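Local coordinates for protein methyltransferase FkbM (PDB 2PY6) that probably transfers methyl groups, as expected for an FkbM-family enzyme with a Rossmann-like methyltransferase domain, though its substrate is not established, at residues D33-F36 with V42-V45; F36-N41 with V147-L152; L67-H72 with L92-P97; A165-N170 with A192-H197; V187-A192 with H206-P211. One frame throughout, in Å; residues are numbered along the deposited sequence.

Contact 1. Residues D33-F36 with V42-V45; sequences DPMF and VREV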
# COMPACT_ATOMS: atom_id res chain seq x y z
N ASP A 33 -36.06 -26.21 -18.54
CA ASP A 33 -35.04 -26.78 -17.66
C ASP A 33 -34.56 -25.72 -16.66
O ASP A 33 -33.74 -24.87 -17.03
CB ASP A 33 -33.85 -27.27 -18.49
CG ASP A 33 -32.78 -27.97 -17.67
OD1 ASP A 33 -32.92 -28.17 -16.44
OD2 ASP A 33 -31.77 -28.35 -18.30
N PRO A 34 -35.02 -25.79 -15.40
CA PRO A 34 -34.57 -24.82 -14.41
C PRO A 34 -33.06 -24.89 -14.09
O PRO A 34 -32.49 -23.92 -13.57
CB PRO A 34 -35.44 -25.13 -13.20
CG PRO A 34 -35.98 -26.38 -13.38
CD PRO A 34 -35.99 -26.73 -14.82
N MSE A 35 -32.41 -26.00 -14.42
CA MSE A 35 -30.98 -26.15 -14.22
C MSE A 35 -30.19 -25.71 -15.47
O MSE A 35 -28.96 -25.88 -15.52
CB MSE A 35 -30.68 -27.61 -13.85
CG MSE A 35 -31.35 -28.05 -12.55
SE MSE A 35 -30.67 -26.96 -11.07
CE MSE A 35 -28.94 -27.88 -10.76
N PHE A 36 -30.87 -25.11 -16.46
CA PHE A 36 -30.21 -24.59 -17.63
C PHE A 36 -29.11 -23.67 -17.19
O PHE A 36 -29.32 -22.83 -16.30
CB PHE A 36 -31.15 -23.79 -18.53
CG PHE A 36 -30.41 -23.07 -19.67
CD1 PHE A 36 -29.88 -23.79 -20.75
CD2 PHE A 36 -30.25 -21.70 -19.65
CE1 PHE A 36 -29.22 -23.16 -21.77
CE2 PHE A 36 -29.61 -21.07 -20.67
CZ PHE A 36 -29.08 -21.79 -21.75
N VAL A 42 -21.77 -30.47 -11.90
CA VAL A 42 -22.39 -29.98 -10.67
C VAL A 42 -23.82 -30.50 -10.58
O VAL A 42 -24.26 -30.89 -9.49
CB VAL A 42 -22.41 -28.46 -10.61
CG1 VAL A 42 -23.18 -27.99 -9.37
CG2 VAL A 42 -20.99 -27.90 -10.63
N ARG A 43 -24.55 -30.46 -11.69
CA ARG A 43 -25.93 -30.97 -11.68
C ARG A 43 -25.98 -32.41 -11.21
O ARG A 43 -26.88 -32.77 -10.45
CB ARG A 43 -26.56 -30.91 -13.07
CG ARG A 43 -26.78 -29.53 -13.56
CD ARG A 43 -27.31 -29.47 -14.93
NE ARG A 43 -28.64 -30.04 -15.01
CZ ARG A 43 -29.50 -29.80 -15.99
NH1 ARG A 43 -29.20 -28.96 -16.95
NH2 ARG A 43 -30.68 -30.39 -15.99
N GLU A 44 -25.03 -33.22 -11.67
CA GLU A 44 -25.03 -34.63 -11.28
C GLU A 44 -24.70 -34.82 -9.79
O GLU A 44 -25.23 -35.72 -9.17
CB GLU A 44 -24.18 -35.52 -12.20
CG GLU A 44 -22.69 -35.60 -11.97
CD GLU A 44 -22.05 -36.70 -12.83
OE1 GLU A 44 -22.42 -36.81 -14.03
OE2 GLU A 44 -21.19 -37.45 -12.30
N VAL A 45 -23.85 -33.97 -9.22
CA VAL A 45 -23.60 -34.03 -7.78
C VAL A 45 -24.88 -33.64 -7.01
O VAL A 45 -25.35 -34.39 -6.12
CB VAL A 45 -22.42 -33.15 -7.32
CG1 VAL A 45 -22.31 -33.16 -5.80
CG2 VAL A 45 -21.12 -33.65 -7.91
O HOH W 1 -26.94 -27.68 -17.70
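With CG of D33 anti to the backbone N (chi1 -176°) and the R43 chain bent once, at chi3 (65°), carboxylate and guanidinium come at each other from opposite directions and form a salt bridge. R43 holds it end-on, with NH1 and NH2 both on one oxygen: NH1 to D33 OD2 is 3.0 Å, and NH2 to the same OD2 is longer, 3.3 Å, and more bent. OD2 lies near the guanidinium plane, although the two flat groups are turned 54° apart. The other oxygen, OD1, works within its own loop, accepting from M35 N at 3.0 Å in an Asx turn, on top of a type I beta turn from D33 to F36. One carboxylate thus ties the loop after helix 19-32 to helix 40-49. M35, modelled as selenomethionine, lays CB over one face of the guanidinium, 3.3 Å from R43 CZ, while its CE touches R43 CG. In the guanidinium plane a water accepts from R43 NH1 at 2.7 Å and gives a weak bond to M35 O.

Contact 2. Residues F36-N41 with V147-L152; sequences FGIPAN and VRAFGL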
# COMPACT_ATOMS: atom_id res chain seq x y z
N PHE A 36 -30.87 -25.11 -16.46
CA PHE A 36 -30.21 -24.59 -17.63
C PHE A 36 -29.11 -23.67 -17.19
O PHE A 36 -29.32 -22.83 -16.30
CB PHE A 36 -31.15 -23.79 -18.53
CG PHE A 36 -30.41 -23.07 -19.67
CD1 PHE A 36 -29.88 -23.79 -20.75
CD2 PHE A 36 -30.25 -21.70 -19.65
CE1 PHE A 36 -29.22 -23.16 -21.77
CE2 PHE A 36 -29.61 -21.07 -20.67
CZ PHE A 36 -29.08 -21.79 -21.75
N GLY A 37 -27.95 -23.80 -17.78
CA GLY A 37 -26.85 -22.90 -17.40
C GLY A 37 -25.99 -23.41 -16.25
O GLY A 37 -24.97 -22.77 -15.90
N ILE A 38 -26.38 -24.54 -15.63
CA ILE A 38 -25.60 -25.12 -14.56
C ILE A 38 -24.67 -26.20 -15.15
O ILE A 38 -25.10 -27.03 -15.93
CB ILE A 38 -26.52 -25.70 -13.45
CG1 ILE A 38 -27.49 -24.61 -12.95
CG2 ILE A 38 -25.69 -26.28 -12.30
CD1 ILE A 38 -26.81 -23.30 -12.49
N PRO A 39 -23.36 -26.16 -14.82
CA PRO A 39 -22.45 -27.19 -15.36
C PRO A 39 -22.89 -28.61 -15.03
O PRO A 39 -23.28 -28.89 -13.91
CB PRO A 39 -21.11 -26.87 -14.69
CG PRO A 39 -21.22 -25.44 -14.31
CD PRO A 39 -22.65 -25.20 -13.97
N ALA A 40 -22.85 -29.48 -16.04
CA ALA A 40 -23.31 -30.87 -15.94
C ALA A 40 -22.75 -31.63 -14.74
O ALA A 40 -23.47 -32.38 -14.10
CB ALA A 40 -22.95 -31.63 -17.23
N ASN A 41 -21.47 -31.45 -14.45
CA ASN A 41 -20.83 -32.17 -13.36
C ASN A 41 -21.37 -31.74 -12.00
O ASN A 41 -21.45 -32.56 -11.07
CB ASN A 41 -19.29 -32.10 -13.44
CG ASN A 41 -18.74 -30.68 -13.42
OD1 ASN A 41 -19.47 -29.68 -13.53
ND2 ASN A 41 -17.41 -30.58 -13.30
N VAL A 147 -26.80 -19.61 -7.12
CA VAL A 147 -28.18 -19.20 -6.80
C VAL A 147 -29.21 -20.08 -7.52
O VAL A 147 -30.16 -20.54 -6.92
CB VAL A 147 -28.42 -17.71 -7.08
CG1 VAL A 147 -29.90 -17.34 -6.95
CG2 VAL A 147 -27.58 -16.86 -6.13
N ARG A 148 -28.98 -20.36 -8.80
CA ARG A 148 -29.88 -21.16 -9.59
C ARG A 148 -29.81 -22.64 -9.27
O ARG A 148 -30.83 -23.30 -9.18
CB ARG A 148 -29.61 -20.94 -11.08
CG ARG A 148 -30.54 -21.76 -12.03
CD ARG A 148 -30.28 -21.36 -13.48
NE ARG A 148 -30.77 -20.02 -13.76
CZ ARG A 148 -30.59 -19.39 -14.91
NH1 ARG A 148 -29.97 -19.99 -15.90
NH2 ARG A 148 -31.08 -18.16 -15.09
N ALA A 149 -28.59 -23.17 -9.08
CA ALA A 149 -28.40 -24.61 -8.86
C ALA A 149 -28.92 -25.12 -7.54
O ALA A 149 -29.30 -26.27 -7.43
CB ALA A 149 -26.92 -24.99 -9.03
N PHE A 150 -28.89 -24.26 -6.52
CA PHE A 150 -29.35 -24.59 -5.18
C PHE A 150 -30.72 -24.04 -4.85
O PHE A 150 -31.14 -24.17 -3.72
CB PHE A 150 -28.30 -24.11 -4.16
CG PHE A 150 -27.02 -24.92 -4.20
CD1 PHE A 150 -27.04 -26.25 -3.84
CD2 PHE A 150 -25.83 -24.36 -4.64
CE1 PHE A 150 -25.90 -27.02 -3.88
CE2 PHE A 150 -24.69 -25.13 -4.72
CZ PHE A 150 -24.72 -26.45 -4.33
N GLY A 151 -31.42 -23.46 -5.83
CA GLY A 151 -32.76 -22.93 -5.67
C GLY A 151 -32.87 -21.84 -4.61
O GLY A 151 -33.75 -21.90 -3.75
N LEU A 152 -31.97 -20.86 -4.66
CA LEU A 152 -31.94 -19.79 -3.66
C LEU A 152 -32.65 -18.51 -4.10
O LEU A 152 -32.53 -17.48 -3.46
CB LEU A 152 -30.49 -19.48 -3.28
CG LEU A 152 -29.70 -20.62 -2.61
CD1 LEU A 152 -28.23 -20.24 -2.49
CD2 LEU A 152 -30.30 -20.96 -1.27
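The polar half of this contact is a hydrogen bond from R148 NH1 to F36 O, 2.9 Å long with an N-H...O angle of 156°. The oxygen lies near the guanidinium plane, but the nitrogen stands above the carbonyl plane instead of on a lone pair. CG of R148 is anti to its backbone N (chi1 -180°) and the chain bends at chi3, which brings NH1 to the carbonyl, with the F36 side chain running alongside in the same direction. The bond joins the loop leading into helix 40-49, with P39 at the N-cap, to the last turn of helix 143-149. R148 also pairs with D162 through NE and bonds to L198 O through NH1, so a leucine in its place would probably leave F36 O, L198 O and D162 without this partner. The apolar half is I38: its CG2 sits 3.7 Å from A149 CB, while CD1 lies 3.9 Å from R148 CB. At G37, with phi 89°, a CB would jam against F36 O and approach R148 NH1.

Contact 3. Residues L67-H72 with L92-P97; sequences LMNVRH and LYYGLP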
# COMPACT_ATOMS: atom_id res chain seq x y z
N LEU A 67 -24.07 -15.87 0.04
CA LEU A 67 -24.47 -17.27 0.27
C LEU A 67 -24.57 -17.59 1.77
O LEU A 67 -25.46 -18.34 2.20
CB LEU A 67 -23.50 -18.26 -0.40
CG LEU A 67 -23.70 -19.75 0.01
CD1 LEU A 67 -25.11 -20.27 -0.39
CD2 LEU A 67 -22.63 -20.68 -0.53
N MSE A 68 -23.62 -17.07 2.55
CA MSE A 68 -23.58 -17.28 4.02
C MSE A 68 -24.70 -16.54 4.80
O MSE A 68 -25.22 -17.07 5.79
CB MSE A 68 -22.18 -16.97 4.58
CG MSE A 68 -21.05 -17.79 3.90
SE MSE A 68 -21.37 -19.75 3.80
CE MSE A 68 -21.40 -20.16 5.69
N ASN A 69 -25.07 -15.33 4.35
CA ASN A 69 -26.16 -14.56 4.98
C ASN A 69 -27.56 -14.98 4.51
O ASN A 69 -28.56 -14.43 4.99
CB ASN A 69 -25.97 -13.05 4.72
CG ASN A 69 -24.75 -12.48 5.41
OD1 ASN A 69 -24.32 -12.97 6.46
ND2 ASN A 69 -24.19 -11.42 4.84
N VAL A 70 -27.62 -15.94 3.58
CA VAL A 70 -28.86 -16.45 2.98
C VAL A 70 -29.91 -16.76 4.04
O VAL A 70 -29.59 -17.34 5.09
CB VAL A 70 -28.61 -17.72 2.09
CG1 VAL A 70 -28.40 -18.99 2.95
CG2 VAL A 70 -29.74 -17.95 1.14
N ARG A 71 -31.15 -16.35 3.75
CA ARG A 71 -32.29 -16.57 4.63
C ARG A 71 -32.66 -18.06 4.59
O ARG A 71 -32.71 -18.68 3.52
CB ARG A 71 -33.47 -15.69 4.19
N HIS A 72 -32.89 -18.61 5.79
CA HIS A 72 -33.27 -20.02 6.03
C HIS A 72 -32.09 -20.98 5.85
O HIS A 72 -31.01 -20.58 5.41
CB HIS A 72 -34.49 -20.45 5.18
CG HIS A 72 -35.65 -19.51 5.29
ND1 HIS A 72 -36.19 -18.87 4.20
CD2 HIS A 72 -36.34 -19.07 6.37
CE1 HIS A 72 -37.18 -18.09 4.60
NE2 HIS A 72 -37.29 -18.19 5.91
N LEU A 92 -12.02 -17.14 11.01
CA LEU A 92 -13.05 -17.91 10.32
C LEU A 92 -13.73 -16.99 9.31
O LEU A 92 -13.71 -15.77 9.45
CB LEU A 92 -14.07 -18.46 11.34
CG LEU A 92 -13.50 -19.39 12.42
CD1 LEU A 92 -14.60 -19.83 13.37
CD2 LEU A 92 -12.78 -20.62 11.87
N TYR A 93 -14.28 -17.58 8.25
CA TYR A 93 -15.02 -16.81 7.26
C TYR A 93 -16.48 -17.25 7.37
O TYR A 93 -16.85 -18.31 6.88
CB TYR A 93 -14.44 -17.05 5.87
CG TYR A 93 -15.11 -16.22 4.79
CD1 TYR A 93 -14.89 -14.85 4.70
CD2 TYR A 93 -15.97 -16.80 3.87
CE1 TYR A 93 -15.49 -14.09 3.70
CE2 TYR A 93 -16.59 -16.04 2.87
CZ TYR A 93 -16.34 -14.69 2.78
OH TYR A 93 -16.96 -13.92 1.79
N TYR A 94 -17.30 -16.44 8.05
CA TYR A 94 -18.71 -16.79 8.36
C TYR A 94 -18.76 -18.15 9.05
O TYR A 94 -19.52 -19.04 8.65
CB TYR A 94 -19.63 -16.70 7.12
CG TYR A 94 -19.73 -15.28 6.62
CD1 TYR A 94 -20.56 -14.35 7.28
CD2 TYR A 94 -18.97 -14.83 5.55
CE1 TYR A 94 -20.63 -13.01 6.84
CE2 TYR A 94 -19.04 -13.51 5.10
CZ TYR A 94 -19.86 -12.61 5.75
OH TYR A 94 -19.90 -11.31 5.32
N GLY A 95 -17.90 -18.32 10.05
CA GLY A 95 -17.80 -19.57 10.80
C GLY A 95 -17.01 -20.66 10.12
O GLY A 95 -16.80 -21.72 10.70
N LEU A 96 -16.56 -20.43 8.88
CA LEU A 96 -15.84 -21.46 8.15
C LEU A 96 -14.31 -21.39 8.33
O LEU A 96 -13.74 -20.31 8.37
CB LEU A 96 -16.13 -21.33 6.65
CG LEU A 96 -17.55 -21.30 6.09
CD1 LEU A 96 -17.52 -20.82 4.62
CD2 LEU A 96 -18.25 -22.62 6.25
N PRO A 97 -13.64 -22.55 8.37
CA PRO A 97 -12.19 -22.47 8.39
C PRO A 97 -11.66 -21.87 7.07
O PRO A 97 -12.31 -22.02 6.03
CB PRO A 97 -11.75 -23.92 8.57
CG PRO A 97 -12.92 -24.76 8.23
CD PRO A 97 -14.14 -23.93 8.47
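M68, a selenomethionine, carries this contact, touching Y94 with the root of its side chain and L96 with its end. CB of M68 lies 3.6 Å from Y94 CG, and its CG is 3.7 Å from Y94 CB, the two side chains crossing at a slant. Bends at chi2 (-50°) and chi3 (-64°) then turn the methyl to meet L96 tip to tip, M68 CE to L96 CG being 4.0 Å. With an alanine at L96, the M68 methyl would probably lose the leucine it meets there and be freer to turn. N69 adds a touch, OD1 to Y94 CE1 at 3.7 Å, its amide plane almost perpendicular to the ring. Behind these residues, a type I' turn from Y93 to L96 closes a beta hairpin with a two-residue loop, both backbone bonds made: Y93 N to L96 O, 2.8 Å, and L96 N to Y93 O, 2.9 Å. The turn presents Y94 and L96 to the helix, and the edge of the Y94 ring rests over the face of Y93. The hairpin strands 92-93 and 96-99 form one margin of the six-stranded sheet; helix 64-68 packs against it, M68 and L96 both reaching V78 on strand 77-82.

Contact 4. Residues A165-N170 with A192-H197; sequences ADIVRN and AVLNFH. With EDO (1,2-ethanediol), chain C; EDO (1,2-ethanediol), chain F.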
# COMPACT_ATOMS: atom_id res chain seq x y z
N ALA A 165 -36.17 -16.43 -14.95
CA ALA A 165 -37.61 -16.70 -15.11
C ALA A 165 -38.44 -15.47 -15.49
O ALA A 165 -39.36 -15.58 -16.27
CB ALA A 165 -38.15 -17.29 -13.84
N ASP A 166 -38.12 -14.33 -14.89
CA ASP A 166 -38.75 -13.03 -15.20
C ASP A 166 -38.55 -12.68 -16.66
O ASP A 166 -39.48 -12.20 -17.32
CB ASP A 166 -38.10 -11.89 -14.40
CG ASP A 166 -38.57 -11.84 -12.96
OD1 ASP A 166 -39.36 -12.74 -12.58
OD2 ASP A 166 -38.17 -10.90 -12.21
N ILE A 167 -37.34 -12.91 -17.14
CA ILE A 167 -37.03 -12.62 -18.56
C ILE A 167 -37.80 -13.53 -19.49
O ILE A 167 -38.32 -13.07 -20.51
CB ILE A 167 -35.51 -12.68 -18.86
CG1 ILE A 167 -34.81 -11.55 -18.09
CG2 ILE A 167 -35.27 -12.49 -20.35
CD1 ILE A 167 -33.36 -11.73 -17.94
N VAL A 168 -37.91 -14.81 -19.12
CA VAL A 168 -38.62 -15.80 -19.92
C VAL A 168 -40.11 -15.45 -20.04
O VAL A 168 -40.73 -15.81 -21.03
CB VAL A 168 -38.42 -17.23 -19.33
CG1 VAL A 168 -39.32 -18.28 -20.01
CG2 VAL A 168 -36.96 -17.67 -19.41
N ARG A 169 -40.68 -14.77 -19.04
CA ARG A 169 -42.10 -14.35 -19.06
C ARG A 169 -42.39 -13.13 -19.91
O ARG A 169 -43.55 -12.88 -20.21
CB ARG A 169 -42.62 -14.04 -17.64
CG ARG A 169 -43.26 -15.23 -16.92
CD ARG A 169 -43.95 -14.82 -15.55
NE ARG A 169 -42.99 -14.43 -14.54
CZ ARG A 169 -42.17 -15.28 -13.90
NH1 ARG A 169 -42.18 -16.60 -14.17
NH2 ARG A 169 -41.32 -14.82 -12.99
N ASN A 170 -41.34 -12.40 -20.29
CA ASN A 170 -41.47 -11.16 -21.02
C ASN A 170 -40.72 -11.09 -22.34
O ASN A 170 -40.32 -10.00 -22.78
CB ASN A 170 -40.99 -10.05 -20.09
CG ASN A 170 -41.90 -9.87 -18.89
OD1 ASN A 170 -41.52 -10.17 -17.76
ND2 ASN A 170 -43.11 -9.39 -19.13
N ALA A 192 -27.13 -8.84 -24.73
CA ALA A 192 -26.02 -9.31 -23.88
C ALA A 192 -26.44 -9.34 -22.39
O ALA A 192 -26.21 -10.32 -21.68
CB ALA A 192 -24.77 -8.43 -24.11
N VAL A 193 -27.13 -8.30 -21.94
CA VAL A 193 -27.60 -8.27 -20.54
C VAL A 193 -28.64 -9.36 -20.24
O VAL A 193 -28.61 -9.99 -19.20
CB VAL A 193 -28.17 -6.88 -20.21
CG1 VAL A 193 -28.92 -6.88 -18.82
CG2 VAL A 193 -27.06 -5.84 -20.27
N LEU A 194 -29.60 -9.52 -21.14
CA LEU A 194 -30.63 -10.53 -21.00
C LEU A 194 -30.01 -11.92 -21.10
O LEU A 194 -30.43 -12.82 -20.39
CB LEU A 194 -31.70 -10.34 -22.05
CG LEU A 194 -32.41 -8.98 -22.09
CD1 LEU A 194 -33.41 -8.99 -23.25
CD2 LEU A 194 -33.12 -8.58 -20.78
N ASN A 195 -29.03 -12.10 -21.97
CA ASN A 195 -28.34 -13.39 -22.05
C ASN A 195 -27.57 -13.68 -20.76
O ASN A 195 -27.60 -14.81 -20.31
CB ASN A 195 -27.45 -13.49 -23.28
CG ASN A 195 -28.26 -13.60 -24.56
OD1 ASN A 195 -29.44 -13.87 -24.51
ND2 ASN A 195 -27.64 -13.33 -25.69
N PHE A 196 -26.93 -12.68 -20.15
CA PHE A 196 -26.29 -12.94 -18.85
C PHE A 196 -27.27 -13.54 -17.79
O PHE A 196 -26.97 -14.55 -17.15
CB PHE A 196 -25.67 -11.68 -18.28
CG PHE A 196 -25.37 -11.79 -16.81
CD1 PHE A 196 -24.35 -12.59 -16.37
CD2 PHE A 196 -26.14 -11.10 -15.87
CE1 PHE A 196 -24.08 -12.68 -15.01
CE2 PHE A 196 -25.88 -11.19 -14.53
CZ PHE A 196 -24.84 -11.96 -14.10
N HIS A 197 -28.42 -12.90 -17.63
CA HIS A 197 -29.47 -13.35 -16.72
C HIS A 197 -30.03 -14.72 -17.12
O HIS A 197 -30.29 -15.54 -16.26
CB HIS A 197 -30.61 -12.31 -16.60
CG HIS A 197 -30.18 -10.99 -16.01
ND1 HIS A 197 -29.76 -10.85 -14.71
CD2 HIS A 197 -30.09 -9.76 -16.57
CE1 HIS A 197 -29.41 -9.60 -14.49
NE2 HIS A 197 -29.60 -8.91 -15.61
C1 EDO C . -29.23 -15.06 -13.33
O1 EDO C . -28.13 -15.64 -13.97
C2 EDO C . -28.88 -13.68 -12.78
O2 EDO C . -29.93 -12.75 -13.09
C1 EDO F . -43.31 -20.91 -16.24
O1 EDO F . -43.44 -22.06 -15.40
C2 EDO F . -44.18 -19.70 -15.91
O2 EDO F . -43.35 -18.66 -15.39
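I167 packs on H197, a residue whose ring edge and backbone carbonyl both bind one 1,2-ethanediol, probably from the crystallisation liquor. The modelled separation of I167 CD1 and H197 CB is too short to be trusted, so their packing is doubtful in detail. The same methyl reaches L194, three residues earlier on the second helix: I167 CD1 lies 4.2 Å from L194 CD2 and 4.0 Å from L194 O. CG1 of I167 is anti to the carbonyl carbon (chi1 -65°), which turns the CD1 branch toward helix 184-199. At the edge of the imidazole, H197 ND1 and the diol O2 are hydrogen-bonded, nearly straight, though the modelled 2.5 Å is shorter than usual and doubtful in detail. The other diol hydroxyl bonds weakly to H197 O, so one molecule spans the ring and the backbone carbonyl of H197. F196 CD2 lies over one face of the imidazole, and W163 also stacks with that ring. Helix 164-169 thus lies against helix 184-199, where I167 and V168 also meet L198; helix 19-32 touches V168 and L194, and helix 203-208 touches V193 and H197.

Contact 5. Residues V187-A192 with H206-P211; sequences VQTLYA and HEVERP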
# COMPACT_ATOMS: atom_id res chain seq x y z
N VAL A 187 -28.78 -2.44 -29.12
CA VAL A 187 -29.45 -3.72 -29.31
C VAL A 187 -28.50 -4.83 -28.85
O VAL A 187 -28.87 -5.70 -28.06
CB VAL A 187 -29.90 -3.95 -30.77
CG1 VAL A 187 -30.44 -5.35 -30.94
CG2 VAL A 187 -30.95 -2.92 -31.17
N GLN A 188 -27.27 -4.80 -29.29
CA GLN A 188 -26.33 -5.84 -28.84
C GLN A 188 -26.22 -5.83 -27.30
O GLN A 188 -26.21 -6.88 -26.64
CB GLN A 188 -24.97 -5.66 -29.49
CG GLN A 188 -24.10 -6.96 -29.43
CD GLN A 188 -22.65 -6.69 -29.76
OE1 GLN A 188 -22.12 -5.58 -29.51
NE2 GLN A 188 -21.98 -7.69 -30.35
N THR A 189 -26.15 -4.63 -26.73
CA THR A 189 -26.06 -4.49 -25.28
C THR A 189 -27.30 -5.08 -24.61
O THR A 189 -27.16 -5.85 -23.64
CB THR A 189 -25.88 -3.03 -24.90
OG1 THR A 189 -24.64 -2.56 -25.45
CG2 THR A 189 -25.90 -2.86 -23.39
N LEU A 190 -28.49 -4.75 -25.12
CA LEU A 190 -29.71 -5.30 -24.53
C LEU A 190 -29.66 -6.81 -24.47
O LEU A 190 -29.86 -7.41 -23.43
CB LEU A 190 -30.97 -4.89 -25.31
CG LEU A 190 -32.30 -5.49 -24.79
CD1 LEU A 190 -32.57 -5.01 -23.35
CD2 LEU A 190 -33.48 -5.22 -25.69
N TYR A 191 -29.41 -7.43 -25.63
CA TYR A 191 -29.37 -8.88 -25.71
C TYR A 191 -28.27 -9.51 -24.86
O TYR A 191 -28.50 -10.55 -24.25
CB TYR A 191 -29.31 -9.36 -27.15
CG TYR A 191 -30.62 -9.18 -27.91
CD1 TYR A 191 -31.81 -9.72 -27.45
CD2 TYR A 191 -30.64 -8.51 -29.12
CE1 TYR A 191 -32.99 -9.57 -28.16
CE2 TYR A 191 -31.81 -8.35 -29.83
CZ TYR A 191 -32.98 -8.89 -29.36
OH TYR A 191 -34.16 -8.73 -30.08
N ALA A 192 -27.13 -8.84 -24.73
CA ALA A 192 -26.02 -9.31 -23.88
C ALA A 192 -26.44 -9.34 -22.39
O ALA A 192 -26.21 -10.32 -21.68
CB ALA A 192 -24.77 -8.43 -24.11
N HIS A 206 -19.14 -8.75 -20.71
CA HIS A 206 -17.82 -8.40 -21.15
C HIS A 206 -17.72 -8.04 -22.63
O HIS A 206 -16.90 -7.21 -22.99
CB HIS A 206 -16.77 -9.45 -20.75
CG HIS A 206 -16.74 -9.75 -19.30
ND1 HIS A 206 -16.88 -8.78 -18.33
CD2 HIS A 206 -16.52 -10.91 -18.63
CE1 HIS A 206 -16.78 -9.34 -17.13
NE2 HIS A 206 -16.55 -10.63 -17.29
N GLU A 207 -18.57 -8.63 -23.47
CA GLU A 207 -18.56 -8.37 -24.90
C GLU A 207 -19.01 -6.96 -25.24
O GLU A 207 -18.64 -6.42 -26.27
CB GLU A 207 -19.51 -9.34 -25.65
CG GLU A 207 -19.09 -10.77 -25.71
CD GLU A 207 -17.90 -11.10 -26.61
OE1 GLU A 207 -17.26 -10.25 -27.27
OE2 GLU A 207 -17.58 -12.29 -26.63
N VAL A 208 -19.81 -6.36 -24.38
CA VAL A 208 -20.39 -5.04 -24.65
C VAL A 208 -20.01 -3.91 -23.66
O VAL A 208 -20.21 -2.75 -23.97
CB VAL A 208 -21.94 -5.13 -24.69
CG1 VAL A 208 -22.40 -6.08 -25.79
CG2 VAL A 208 -22.54 -5.54 -23.31
N GLU A 209 -19.50 -4.26 -22.49
CA GLU A 209 -19.23 -3.30 -21.45
C GLU A 209 -18.31 -2.13 -21.85
O GLU A 209 -17.41 -2.27 -22.66
CB GLU A 209 -18.62 -3.99 -20.23
CG GLU A 209 -17.11 -4.25 -20.34
CD GLU A 209 -16.50 -4.95 -19.13
OE1 GLU A 209 -16.63 -6.15 -19.05
OE2 GLU A 209 -15.87 -4.30 -18.27
N ARG A 210 -18.56 -0.99 -21.22
CA ARG A 210 -17.76 0.20 -21.36
C ARG A 210 -17.24 0.50 -19.97
O ARG A 210 -17.74 -0.08 -19.00
CB ARG A 210 -18.62 1.31 -21.95
CG ARG A 210 -19.18 0.86 -23.33
CD ARG A 210 -19.24 1.88 -24.41
NE ARG A 210 -18.08 2.77 -24.35
CZ ARG A 210 -18.13 4.07 -24.13
NH1 ARG A 210 -19.29 4.74 -24.14
NH2 ARG A 210 -17.01 4.74 -23.99
N PRO A 211 -16.18 1.31 -19.86
CA PRO A 211 -15.68 1.62 -18.53
C PRO A 211 -16.67 2.40 -17.64
O PRO A 211 -17.55 3.14 -18.14
CB PRO A 211 -14.46 2.52 -18.80
CG PRO A 211 -14.07 2.22 -20.19
CD PRO A 211 -15.37 1.97 -20.89
O HOH W 2 -22.85 -1.50 -23.55
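A helical hairpin sets this contact: helix 184-199 and the shorter helix 203-208 follow each other in the chain, and V208, near the end of the second, packs against the first. V208 meets three residues spaced along one helix face. Both its methyls reach A192, with CG2 and CG1 each 3.7 Å from A192 CB. CG1, anti to the carbonyl carbon (chi1 -60°), also lies 3.8 Å from Q188 OE1, where the extended glutamine chain passes it at a slant. T189 comes in at the base, OG1 to V208 CB at 3.8 Å. No direct hydrogen bond crosses between the segments, but a water does the bridging: it donates to T189 OG1 at 2.8 Å and to V208 O at 3.0 Å. T189 OG1 is bonded in turn to Y185 O, and V208 O accepts from Y185 OH. H206 ND1 donates to E209 OE1 at 2.7 Å, nearly in line with the carboxylate C-O bond, linking the segment after V208 back to H206. Q188 NE2 bonds to P16 O and to G220 O of the third subunit, whose R210 bonds H206 O and E209 O. Helix 19-32 covers A192 and E207 through M19, and L394 on strand 392-396 backs T189.

How the contacts relate
Contact 1 is the surface contact, and it alone has a salt bridge between its segments; contacts 2, 4 and 5 are buried, and contact 3 is half covered. Contacts 1 and 2 adjoin, sharing F36 and helix 40-49, yet one relies on ions and water while the other mixes an arginine-carbonyl bond with apolar packing. Contacts 4 and 5 use successive turns of helix 184-199 and overlap at A192; both rely mainly on packing, contact 5 adding a bridging water and a subunit interface alongside. R148 of contact 2 reaches H197 O of contact 4 weakly. Contact 3, on the six-stranded sheet, meets contact 2 through L152 and lies about 33 Å, centre to centre, from contact 5.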